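PDB 5UJU: NAD-dependent aldehyde dehydrogenase from Burkholderia multivorans, which catalyses the NAD-dependent oxidation of aldehydes to the corresponding carboxylic acids. Local coordinates for the interface of chains A and B. Residues are numbered along the deposited sequence; one frame, centred on the assembly and turned at random. Chains: chain A/B, NAD-dependent aldehyde dehydrogenase.

The interface of chains A and B. Residues chain A 31, 529-531; chain B 198, 200, 558.
The phenol ring of B:Tyr200 meets two flat groups of chain A at their edges: its CZ lies in the guanidinium plane of A:Arg31, and its CD1 lies in the ring plane of A:Phe531, 3.7 Å from CE2. The guanidinium and the tyrosine ring stand almost perpendicular, 89° apart. Within chain A the guanidinium and the phenyl ring lie face over face, NH2 above the ring centre and CZ of A:Phe531 over the centre of the A:Arg31 guanidinium, 3.4 Å above its plane, so the flat cation and the aromatic side chain brace each other beside the tyrosine. An aromatic residue with a polar end suits position 200 on strand 191-204, since its carbons pack while its hydroxyl donates to the backbone O of A:Ser529 (OH to O, 2.8 Å). A:Arg31 NE reaches that carbonyl oxygen from the opposite face of its plane, and the oxygen is thus gripped from both chains.

The carboxylate oxygen OD1 of A:Asp530 takes two donors from chain B, on opposite faces of its plane. The ammonium NZ of B:Lys198 forms a salt bridge to it from the syn side but tilted out of the carboxylate plane, while the amide NE2 of B:Gln558 donates from the other face (3.1 Å). Glutamine fits here because its amide both donates and accepts: OE1 takes the backbone N of A:Phe531 at 2.9 Å, tying neighbouring residues of the loop to strand 554-562. Lysine suits its place because its flexible chain, bent at chi2 and chi4, folds to bring NZ between A:Asp530 OD1 and A:Ser529 OG, and its charge pairs with the carboxylate. The two-fold interface repeats this patch with the chains exchanged; in it, strands of one chain pack on a loop of the other. A:Ser529 OG, anti to its own N (chi1 -177°), accepts from B:Lys198 NZ at 2.8 Å and donates to the backbone O of A:Arg31.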
ATOM      1  N   ARG A  31      17.902 -10.692   7.844  1.00 39.11           N
ATOM      2  CA  ARG A  31      17.382 -11.755   6.977  1.00 41.73           C
ATOM      3  C   ARG A  31      18.252 -13.018   6.977  1.00 47.93           C
ATOM      4  O   ARG A  31      18.219 -13.799   6.022  1.00 37.67           O
ATOM      5  CB  ARG A  31      17.154 -11.237   5.547  1.00 40.39           C
ATOM      6  CG  ARG A  31      16.205 -10.017   5.507  1.00 44.20           C
ATOM      7  CD  ARG A  31      15.543  -9.775   4.141  1.00 42.01           C
ATOM      8  NE  ARG A  31      14.444 -10.707   3.872  1.00 36.03           N
ATOM      9  CZ  ARG A  31      13.213 -10.605   4.381  1.00 38.64           C
ATOM     10  NH1 ARG A  31      12.892  -9.612   5.212  1.00 35.75           N
ATOM     11  NH2 ARG A  31      12.291 -11.505   4.061  1.00 33.73           N
ATOM     12  N   SER A 529      13.384 -14.189   6.257  1.00 37.04           N
ATOM     13  CA  SER A 529      14.441 -14.225   5.254  1.00 35.67           C
ATOM     14  C   SER A 529      13.841 -14.309   3.849  1.00 35.97           C
ATOM     15  O   SER A 529      14.177 -13.495   2.979  1.00 37.14           O
ATOM     16  CB  SER A 529      15.397 -15.389   5.525  1.00 40.03           C
ATOM     17  OG  SER A 529      16.474 -15.407   4.592  1.00 41.05           O
ATOM     18  N   ASP A 530      12.920 -15.253   3.628  1.00 36.23           N
ATOM     19  CA  ASP A 530      12.334 -15.480   2.311  1.00 35.18           C
ATOM     20  C   ASP A 530      11.004 -14.740   2.194  1.00 35.97           C
ATOM     21  O   ASP A 530      10.068 -15.014   2.952  1.00 40.18           O
ATOM     22  CB  ASP A 530      12.134 -16.975   2.060  1.00 36.11           C
ATOM     23  CG  ASP A 530      13.427 -17.772   2.209  1.00 40.07           C
ATOM     24  OD1 ASP A 530      14.490 -17.301   1.742  1.00 39.85           O
ATOM     25  OD2 ASP A 530      13.383 -18.867   2.804  1.00 37.66           O
ATOM     26  N   PHE A 531      10.922 -13.818   1.235  1.00 34.51           N
ATOM     27  CA  PHE A 531       9.638 -13.243   0.860  1.00 36.26           C
ATOM     28  C   PHE A 531       8.813 -14.303   0.146  1.00 38.05           C
ATOM     29  O   PHE A 531       9.262 -14.882  -0.851  1.00 34.93           O
ATOM     30  CB  PHE A 531       9.834 -12.034  -0.052  1.00 34.77           C
ATOM     31  CG  PHE A 531      10.581 -10.901   0.593  1.00 37.20           C
ATOM     32  CD1 PHE A 531       9.952 -10.079   1.519  1.00 33.64           C
ATOM     33  CD2 PHE A 531      11.915 -10.662   0.270  1.00 33.24           C
ATOM     34  CE1 PHE A 531      10.636  -9.038   2.117  1.00 32.71           C
ATOM     35  CE2 PHE A 531      12.606  -9.625   0.858  1.00 34.54           C
ATOM     36  CZ  PHE A 531      11.966  -8.809   1.786  1.00 31.94           C
TER
ATOM     37  N   LYS B 198      21.379 -15.567   0.405  1.00 35.13           N
ATOM     38  CA  LYS B 198      20.239 -14.897  -0.186  1.00 33.01           C
ATOM     39  C   LYS B 198      20.725 -13.622  -0.853  1.00 35.73           C
ATOM     40  O   LYS B 198      21.673 -12.982  -0.400  1.00 33.79           O
ATOM     41  CB  LYS B 198      19.175 -14.567   0.863  1.00 34.81           C
ATOM     42  CG  LYS B 198      18.830 -15.702   1.819  1.00 41.26           C
ATOM     43  CD  LYS B 198      18.210 -16.876   1.096  1.00 44.19           C
ATOM     44  CE  LYS B 198      17.843 -17.989   2.065  1.00 44.31           C
ATOM     45  NZ  LYS B 198      16.663 -17.671   2.934  1.00 39.97           N
ATOM     46  N   TYR B 200      18.964 -10.078  -2.755  1.00 35.38           N
ATOM     47  CA  TYR B 200      17.730  -9.311  -2.878  1.00 37.26           C
ATOM     48  C   TYR B 200      17.935  -8.210  -3.904  1.00 40.64           C
ATOM     49  O   TYR B 200      18.878  -7.419  -3.790  1.00 46.51           O
ATOM     50  CB  TYR B 200      17.302  -8.734  -1.524  1.00 33.46           C
ATOM     51  CG  TYR B 200      17.179  -9.805  -0.456  1.00 35.28           C
ATOM     52  CD1 TYR B 200      16.016 -10.562  -0.327  1.00 30.81           C
ATOM     53  CD2 TYR B 200      18.237 -10.073   0.409  1.00 34.57           C
ATOM     54  CE1 TYR B 200      15.902 -11.557   0.648  1.00 29.84           C
ATOM     55  CE2 TYR B 200      18.134 -11.047   1.391  1.00 32.01           C
ATOM     56  CZ  TYR B 200      16.971 -11.797   1.500  1.00 36.84           C
ATOM     57  OH  TYR B 200      16.878 -12.775   2.469  1.00 35.43           O
ATOM     58  N   GLN B 558      14.028 -12.041  -4.891  1.00 32.88           N
ATOM     59  CA  GLN B 558      15.165 -12.664  -4.229  1.00 33.28           C
ATOM     60  C   GLN B 558      15.656 -13.898  -4.976  1.00 30.43           C
ATOM     61  O   GLN B 558      14.943 -14.493  -5.784  1.00 30.55           O
ATOM     62  CB  GLN B 558      14.815 -13.069  -2.797  1.00 31.28           C
ATOM     63  CG  GLN B 558      13.897 -14.271  -2.704  1.00 28.82           C
ATOM     64  CD  GLN B 558      13.731 -14.754  -1.267  1.00 34.52           C
ATOM     65  OE1 GLN B 558      13.251 -14.015  -0.401  1.00 35.97           O
ATOM     66  NE2 GLN B 558      14.136 -15.998  -1.009  1.00 33.33           N
TER